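PDB 4YWO: mercuric reductase from Metallosphaera sedula, which probably reduces mercuric ion to elemental mercury at the expense of NADPH, with FAD as its cofactor, and acts as a homodimer. Local coordinates for residues A359-K364 / V394-R399; A340-I345 / E412-A417; K73-E76 / S80-Y83. All coordinates share one frame; numbering follows the deposited sequence. Where two conformers were deposited one is given.

Contact 3 comes first along the chain, in the FAD- and pyridine-nucleotide-binding part; contacts 1 and 2 follow in the dimerisation domain, contact 1 nested inside the loop that contact 2 closes. Both of these reach one antiparallel sheet: contact 2 through one of its outermost strands within the chain, 343-345, contact 1 through strand 390-396. Their centres lie about 18 Å apart. Contact 2 is buried near the FAD and the second subunit, whereas no other chain touches contact 1. Contact 3 sits about 30 Å from contact 2 and about 44 Å from contact 1, centre to centre, at the end of helix 58-78. Contacts 2 and 3 thus meet the partner subunit in two separate regions of the dimer.

Contact 1 of 3, residues A359-K364 / V394-R399; sequences AEARAK and VTMNGR
In the dimerisation domain a short helix, 358-362, lies against the antiparallel sheet, and Ala361 is the residue that meets Val394 and Met396 of strand 390-396. The methyl of Ala361 points at the strand, its CB 3.8 Å from Val394 CG1, the branch that stands anti to its own backbone N. The CA atoms of Ala361 and Met396, the nearest pair across the segments, are 6.9 Å apart. Met396 brings only its terminal methyl into the contact. Its CG leaves roughly anti to the backbone N (chi1 151°), and bends at chi2 (78°) and chi3 (90°) fold the thioether back toward the helix. Met396 CE thereby settles 3.5 Å from the carbonyl oxygen Ala361 O, a van der Waals approach to an oxygen that already accepts a bond from Lys364 N at 3.1 Å. The same methyl, Met396 CE, lies 3.9 Å from Lys364 CB, so it is touched by both Ala361 O and Lys364 CB. Beyond CB the lysine runs out extended, and its ammonium end leads away from the strand. Strands 390-396 and 399-407 form a hairpin with a two-residue loop, a type I' turn from Met396 to Arg399, with Asn397 and Gly398 at its corners, both at positive phi. Met396 N donates to Arg399 O at 2.8 Å and Arg399 N to Met396 O at 3.0 Å, a hydrogen-bonded antiparallel pair that fixes the backbone from which the methionine reaches out. Val368, on the neighbouring strand 368-374, touches Ala361, Val394 and Met396 alike, while Val401 across the hairpin packs against Val394 and Met396. Leu356, just before the helix, also touches Ala361.

Contact 2 of 3, residues A340-I345 / E412-A417; sequences AVPQVI and EMIGEA
Ile414 is the hub of this contact, meeting both Pro342 and Val344, mainly through CG2. This branch methyl, Ile414 CG2, lies 3.8 Å from Pro342 CB and 4.1 Å from Val344 CG2, so it sits between the proline and the valine two residues further along. Pro342 presents the CB corner of its ring, which also comes within 4.1 Å of Ile414 CG1. Val344 offers the branch that stands beside its backbone N, and the Val344 and Ile414 side chains pass alongside one another, pointing opposite ways. The torsion of Ile414 explains the placing of its branches: with CG1 roughly anti to the backbone N (chi1 -153°), CG2 is left between N and the carbonyl carbon and faces strand 343-345. The turn at chi2 (66°) carries CD1 off from the proline. The backbones come nearest at Pro342 and Ile414, whose CA atoms are 6.8 Å apart. In this way Ile414, on helix 414-422, lies against one of the outermost strands, within this chain, of the dimerisation-domain sheet, and Ala352 and Val354 of the adjacent strand 350-355 also touch Ile414. His435 and Met436 of the second subunit pack on Pro342 and Val344, respectively. Glu412, two residues before Ile414, takes backbone N-H groups of Ile440 and Ala441 of that subunit on its two carboxylate oxygens. The Val344 side chain is about 7 Å from the bound FAD, near the cofactor but not touching it. No hydrogen bond joins the two segments: their fit rests on the shape of three buried apolar side chains, while the directional bonds of Glu412 are spent on the partner chain.

Contact 3 of 3, residues K73-E76 / S80-Y83; sequences KARE and SEVY
Val82 O accepts a hydrogen bond from Arg75 NH1, 2.9 Å long and bent only modestly, with an angle of 158° at the hydrogen. The oxygen lies at the edge of the guanidinium, close to its plane, and Tyr83 lies over one flat face of the group. There the guanidinium stacks on the phenol ring, planes 17° apart and centres 3.9 Å, a cation-pi arrangement. CZ of Arg75 is 3.3 Å from Tyr83 CE2, and Arg75 CD adds a CH-pi contact over the same ring, 4.0 Å from its centroid. The bend at chi3 of Arg75 (-67°) lays the guanidinium over the ring after the aliphatic part has passed along the loop, where CG lies 3.2 Å from Ser80 O and 3.9 Å from Val82 CG1. Tyr83 is in turn steadied by Glu81: its OH donates to Glu81 OE1 at 3.2 Å, on the syn side of the carboxylate. That negative group near the guanidinium probably favours the stack electrostatically, although no salt bridge forms. Arg75, near the end of helix 58-78, thus joins the helix to the loop that leads to helix 87-110. Thr78 bridges the turn through OG1, bonded to Ala74 O and Ser80 N, and Ala74 packs on Val77 of the second subunit.

Contact 1 of 3, residues A359-K364 / V394-R399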
loop_
_atom_site.group_PDB
_atom_site.type_symbol
_atom_site.label_atom_id
_atom_site.label_comp_id
_atom_site.label_asym_id
_atom_site.label_seq_id
_atom_site.Cartn_x
_atom_site.Cartn_y
_atom_site.Cartn_z
ATOM N N ALA A 359 4.625 15.308 -19.613
ATOM C CA ALA A 359 5.322 16.409 -20.339
ATOM C C ALA A 359 6.796 16.145 -20.394
ATOM O O ALA A 359 7.415 16.306 -21.441
ATOM C CB ALA A 359 5.091 17.724 -19.674
ATOM N N GLU A 360 7.408 15.664 -19.285
ATOM C CA GLU A 360 8.827 15.325 -19.328
ATOM C C GLU A 360 9.115 14.228 -20.294
ATOM O O GLU A 360 10.128 14.255 -20.971
ATOM C CB GLU A 360 9.356 14.920 -17.934
ATOM C CG GLU A 360 9.433 16.080 -17.027
ATOM C CD GLU A 360 9.517 15.725 -15.558
ATOM O OE1 GLU A 360 9.419 14.529 -15.178
ATOM O OE2 GLU A 360 9.800 16.651 -14.764
ATOM N N ALA A 361 8.281 13.184 -20.388
ATOM C CA ALA A 361 8.505 12.087 -21.284
ATOM C C ALA A 361 8.354 12.600 -22.748
ATOM O O ALA A 361 9.120 12.197 -23.636
ATOM C CB ALA A 361 7.539 10.973 -21.011
ATOM N N ARG A 362 7.347 13.415 -22.976
ATOM C CA ARG A 362 7.090 13.903 -24.369
ATOM C C ARG A 362 8.191 14.823 -24.817
ATOM O O ARG A 362 8.332 15.009 -26.028
ATOM C CB ARG A 362 5.722 14.577 -24.452
ATOM C CG ARG A 362 4.613 13.539 -24.405
ATOM C CD ARG A 362 3.257 14.166 -24.769
ATOM N NE ARG A 362 2.176 13.211 -24.547
ATOM C CZ ARG A 362 1.925 12.125 -25.261
ATOM N NH1 ARG A 362 2.610 11.816 -26.326
ATOM N NH2 ARG A 362 0.945 11.350 -24.890
ATOM N N ALA A 363 8.949 15.403 -23.917
ATOM C CA ALA A 363 10.094 16.237 -24.284
ATOM C C ALA A 363 11.320 15.455 -24.715
ATOM O O ALA A 363 12.277 16.048 -25.188
ATOM C CB ALA A 363 10.447 17.198 -23.201
ATOM N N LYS A 364 11.332 14.145 -24.526
ATOM C CA LYS A 364 12.433 13.281 -24.950
ATOM C C LYS A 364 12.072 12.546 -26.218
ATOM O O LYS A 364 10.933 12.541 -26.632
ATOM C CB LYS A 364 12.725 12.238 -23.870
ATOM C CG LYS A 364 13.162 12.888 -22.594
ATOM C CD LYS A 364 13.262 11.821 -21.581
ATOM C CE LYS A 364 13.824 12.417 -20.340
ATOM N NZ LYS A 364 14.519 11.306 -19.657
ATOM N N VAL A 394 2.525 6.718 -17.374
ATOM C CA VAL A 394 3.208 7.207 -18.553
ATOM C C VAL A 394 4.170 6.166 -19.074
ATOM O O VAL A 394 4.921 5.573 -18.290
ATOM C CB VAL A 394 4.004 8.467 -18.241
ATOM C CG1 VAL A 394 4.707 9.021 -19.466
ATOM C CG2 VAL A 394 3.211 9.558 -17.518
ATOM N N THR A 395 4.108 5.853 -20.390
ATOM C CA THR A 395 5.034 4.817 -20.934
ATOM C C THR A 395 5.872 5.474 -22.015
ATOM O O THR A 395 5.451 6.431 -22.638
ATOM C CB THR A 395 4.358 3.572 -21.542
ATOM O OG1 THR A 395 3.537 4.000 -22.689
ATOM C CG2 THR A 395 3.452 2.862 -20.511
ATOM N N MET A 396 7.109 4.976 -22.215
ATOM C CA MET A 396 8.007 5.513 -23.270
ATOM C C MET A 396 8.538 4.234 -23.925
ATOM O O MET A 396 9.099 3.365 -23.263
ATOM C CB MET A 396 9.082 6.361 -22.618
ATOM C CG MET A 396 10.420 6.403 -23.382
ATOM S SD MET A 396 10.023 7.555 -24.670
ATOM C CE MET A 396 10.555 8.969 -23.652
ATOM N N ASN A 397 8.273 4.098 -25.228
ATOM C CA ASN A 397 8.626 2.892 -25.970
ATOM C C ASN A 397 8.111 1.607 -25.365
ATOM O O ASN A 397 8.772 0.561 -25.370
ATOM C CB ASN A 397 10.138 2.911 -26.228
ATOM C CG ASN A 397 10.451 3.947 -27.243
ATOM O OD1 ASN A 397 9.605 4.153 -28.104
ATOM N ND2 ASN A 397 11.538 4.726 -27.072
ATOM N N GLY A 398 6.933 1.699 -24.780
ATOM C CA GLY A 398 6.211 0.621 -24.234
ATOM C C GLY A 398 6.629 0.243 -22.799
ATOM O O GLY A 398 6.055 -0.633 -22.254
ATOM N N ARG A 399 7.564 0.971 -22.253
ATOM C CA ARG A 399 7.986 0.698 -20.797
ATOM C C ARG A 399 7.387 1.773 -19.913
ATOM O O ARG A 399 7.382 2.971 -20.238
ATOM C CB ARG A 399 9.463 0.635 -20.646
ATOM C CG ARG A 399 10.123 -0.358 -21.594
ATOM C CD ARG A 399 11.592 -0.499 -21.235
ATOM N NE ARG A 399 12.281 -1.401 -22.192
ATOM C CZ ARG A 399 12.611 -1.075 -23.406
ATOM N NH1 ARG A 399 12.425 0.169 -23.873
ATOM N NH2 ARG A 399 13.274 -1.960 -24.153
#

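Contact 2 of 3, residues A340-I345 / E412-A417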
loop_
_atom_site.group_PDB
_atom_site.type_symbol
_atom_site.label_atom_id
_atom_site.label_comp_id
_atom_site.label_asym_id
_atom_site.label_seq_id
_atom_site.Cartn_x
_atom_site.Cartn_y
_atom_site.Cartn_z
ATOM N N ALA A 340 13.642 6.704 -10.782
ATOM C CA ALA A 340 12.855 5.652 -10.137
ATOM C C ALA A 340 12.729 5.931 -8.621
ATOM O O ALA A 340 12.454 5.013 -7.856
ATOM C CB ALA A 340 13.448 4.282 -10.352
ATOM N N VAL A 341 12.943 7.162 -8.200
ATOM C CA VAL A 341 12.844 7.527 -6.776
ATOM C C VAL A 341 11.454 8.146 -6.500
ATOM O O VAL A 341 11.063 9.200 -7.070
ATOM C CB VAL A 341 13.905 8.567 -6.428
ATOM C CG1 VAL A 341 13.725 9.051 -5.003
ATOM C CG2 VAL A 341 15.294 7.912 -6.508
ATOM N N PRO A 342 10.675 7.532 -5.591
ATOM C CA PRO A 342 9.336 8.117 -5.275
ATOM C C PRO A 342 9.282 9.288 -4.369
ATOM O O PRO A 342 10.214 9.477 -3.564
ATOM C CB PRO A 342 8.566 6.941 -4.649
ATOM C CG PRO A 342 9.671 6.174 -3.991
ATOM C CD PRO A 342 10.908 6.354 -4.774
ATOM N N GLN A 343 8.274 10.150 -4.550
ATOM C CA GLN A 343 7.961 11.204 -3.618
ATOM C C GLN A 343 6.480 11.192 -3.258
ATOM O O GLN A 343 5.609 11.161 -4.138
ATOM C CB GLN A 343 8.297 12.607 -4.171
ATOM C CG GLN A 343 7.908 13.706 -3.175
ATOM C CD GLN A 343 7.957 15.106 -3.775
ATOM O OE1 GLN A 343 8.438 15.328 -4.902
ATOM N NE2 GLN A 343 7.579 16.055 -2.967
ATOM N N VAL A 344 6.198 11.429 -1.989
ATOM C CA VAL A 344 4.844 11.379 -1.474
ATOM C C VAL A 344 4.630 12.596 -0.612
ATOM O O VAL A 344 5.521 13.076 0.159
ATOM C CB VAL A 344 4.567 10.104 -0.577
ATOM C CG1 VAL A 344 3.226 10.120 0.128
ATOM C CG2 VAL A 344 4.718 8.834 -1.404
ATOM N N ILE A 345 3.467 13.145 -0.785
ATOM C CA ILE A 345 2.866 14.178 0.114
ATOM C C ILE A 345 1.885 13.484 0.971
ATOM O O ILE A 345 0.872 12.912 0.500
ATOM C CB ILE A 345 2.270 15.320 -0.735
ATOM C CG1 ILE A 345 3.279 15.968 -1.598
ATOM C CG2 ILE A 345 1.652 16.368 0.216
ATOM C CD1 ILE A 345 2.764 16.999 -2.581
ATOM N N GLU A 412 1.500 3.673 -0.236
ATOM C CA GLU A 412 1.795 2.252 0.006
ATOM C C GLU A 412 1.948 1.500 -1.296
ATOM O O GLU A 412 2.469 0.386 -1.261
ATOM C CB GLU A 412 0.773 1.592 0.929
ATOM C CG GLU A 412 0.729 2.174 2.327
ATOM C CD GLU A 412 2.041 2.007 3.151
ATOM O OE1 GLU A 412 2.882 1.213 2.643
ATOM O OE2 GLU A 412 2.290 2.738 4.175
ATOM N N MET A 413 1.387 2.007 -2.387
ATOM C CA MET A 413 1.490 1.374 -3.708
ATOM C C MET A 413 2.584 1.974 -4.588
ATOM O O MET A 413 2.932 1.395 -5.611
ATOM C CB MET A 413 0.188 1.446 -4.502
ATOM C CG MET A 413 -0.082 2.768 -5.159
ATOM S SD MET A 413 -1.759 2.701 -5.884
ATOM C CE MET A 413 -1.773 4.156 -6.931
ATOM N N ILE A 414 3.187 3.091 -4.208
ATOM C CA ILE A 414 4.125 3.782 -5.097
ATOM C C ILE A 414 5.404 2.994 -5.168
ATOM O O ILE A 414 6.113 3.068 -6.179
ATOM C CB ILE A 414 4.321 5.256 -4.710
ATOM C CG1 ILE A 414 4.727 6.125 -5.930
ATOM C CG2 ILE A 414 5.296 5.432 -3.541
ATOM C CD1 ILE A 414 3.673 6.243 -6.969
ATOM N N GLY A 415 5.705 2.107 -4.180
ATOM C CA GLY A 415 6.871 1.300 -4.311
ATOM C C GLY A 415 6.686 0.193 -5.369
ATOM O O GLY A 415 7.684 -0.169 -6.023
ATOM N N GLU A 416 5.475 -0.308 -5.536
ATOM C CA GLU A 416 5.227 -1.192 -6.684
ATOM C C GLU A 416 5.526 -0.505 -7.982
ATOM O O GLU A 416 6.174 -1.112 -8.891
ATOM C CB GLU A 416 3.824 -1.750 -6.649
ATOM C CG GLU A 416 3.475 -2.670 -7.776
ATOM C CD GLU A 416 2.068 -3.255 -7.830
ATOM O OE1 GLU A 416 1.312 -3.228 -6.810
ATOM O OE2 GLU A 416 1.642 -3.660 -8.974
ATOM N N ALA A 417 5.112 0.744 -8.110
ATOM C CA ALA A 417 5.408 1.507 -9.325
ATOM C C ALA A 417 6.895 1.755 -9.513
ATOM O O ALA A 417 7.370 1.593 -10.644
ATOM C CB ALA A 417 4.634 2.840 -9.329
#

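Contact 3 of 3, residues K73-E76 / S80-Y83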
loop_
_atom_site.group_PDB
_atom_site.type_symbol
_atom_site.label_atom_id
_atom_site.label_comp_id
_atom_site.label_asym_id
_atom_site.label_seq_id
_atom_site.Cartn_x
_atom_site.Cartn_y
_atom_site.Cartn_z
ATOM N N LYS A 73 -11.418 11.723 11.690
ATOM C CA LYS A 73 -12.359 10.591 11.483
ATOM C C LYS A 73 -13.304 10.477 12.629
ATOM O O LYS A 73 -14.516 10.219 12.430
ATOM C CB LYS A 73 -11.692 9.288 11.052
ATOM C CG LYS A 73 -12.727 8.320 10.478
ATOM C CD LYS A 73 -13.268 8.850 9.151
ATOM C CE LYS A 73 -14.287 7.963 8.529
ATOM N NZ LYS A 73 -14.816 8.742 7.377
ATOM N N ALA A 74 -12.769 10.569 13.828
ATOM C CA ALA A 74 -13.637 10.546 15.030
ATOM C C ALA A 74 -14.733 11.619 14.998
ATOM O O ALA A 74 -15.913 11.315 15.392
ATOM C CB ALA A 74 -12.835 10.613 16.293
ATOM N N ARG A 75 -14.430 12.827 14.508
ATOM C CA ARG A 75 -15.462 13.916 14.369
ATOM C C ARG A 75 -16.438 13.567 13.314
ATOM O O ARG A 75 -17.644 13.803 13.463
ATOM C CB ARG A 75 -14.859 15.226 13.887
ATOM C CG ARG A 75 -14.080 15.891 14.955
ATOM C CD ARG A 75 -13.821 17.335 14.602
ATOM N NE ARG A 75 -12.956 17.617 13.484
ATOM C CZ ARG A 75 -11.639 17.420 13.488
ATOM N NH1 ARG A 75 -11.016 16.899 14.546
ATOM N NH2 ARG A 75 -10.972 17.721 12.389
ATOM N N GLU A 76 -15.984 12.980 12.202
ATOM C CA GLU A 76 -16.968 12.540 11.156
ATOM C C GLU A 76 -17.908 11.498 11.613
ATOM O O GLU A 76 -19.115 11.571 11.267
ATOM C CB GLU A 76 -16.273 12.094 9.867
ATOM C CG GLU A 76 -15.514 13.197 9.171
ATOM C CD GLU A 76 -14.862 12.707 7.910
ATOM O OE1 GLU A 76 -13.807 13.237 7.562
ATOM O OE2 GLU A 76 -15.453 11.783 7.263
ATOM N N SER A 80 -19.106 14.895 16.945
ATOM C CA SER A 80 -18.560 15.699 18.038
ATOM C C SER A 80 -17.467 16.601 17.546
ATOM O O SER A 80 -16.879 16.380 16.492
ATOM C CB SER A 80 -18.023 14.814 19.132
ATOM O OG SER A 80 -19.082 14.052 19.627
ATOM N N GLU A 81 -17.189 17.657 18.290
ATOM C CA GLU A 81 -16.173 18.634 17.890
ATOM C C GLU A 81 -14.887 18.311 18.671
ATOM O O GLU A 81 -14.412 19.121 19.406
ATOM C CB GLU A 81 -16.686 20.060 18.160
ATOM C CG GLU A 81 -17.613 20.532 17.045
ATOM C CD GLU A 81 -16.886 20.671 15.706
ATOM O OE1 GLU A 81 -16.139 21.673 15.542
ATOM O OE2 GLU A 81 -17.050 19.786 14.814
ATOM N N VAL A 82 -14.378 17.094 18.585
ATOM C CA VAL A 82 -13.204 16.705 19.272
ATOM C C VAL A 82 -11.963 16.925 18.335
ATOM O O VAL A 82 -11.969 16.468 17.240
ATOM C CB VAL A 82 -13.370 15.286 19.694
ATOM C CG1 VAL A 82 -13.596 14.378 18.465
ATOM C CG2 VAL A 82 -12.230 14.827 20.508
ATOM N N TYR A 83 -11.072 17.807 18.780
ATOM C CA TYR A 83 -9.777 18.093 18.104
ATOM C C TYR A 83 -8.612 17.561 18.947
ATOM O O TYR A 83 -8.671 17.392 20.154
ATOM C CB TYR A 83 -9.677 19.596 17.824
ATOM C CG TYR A 83 -10.661 20.053 16.796
ATOM C CD1 TYR A 83 -11.952 20.436 17.181
ATOM C CD2 TYR A 83 -10.344 20.112 15.491
ATOM C CE1 TYR A 83 -12.872 20.831 16.251
ATOM C CE2 TYR A 83 -11.281 20.529 14.541
ATOM C CZ TYR A 83 -12.530 20.864 14.955
ATOM O OH TYR A 83 -13.392 21.283 13.985
#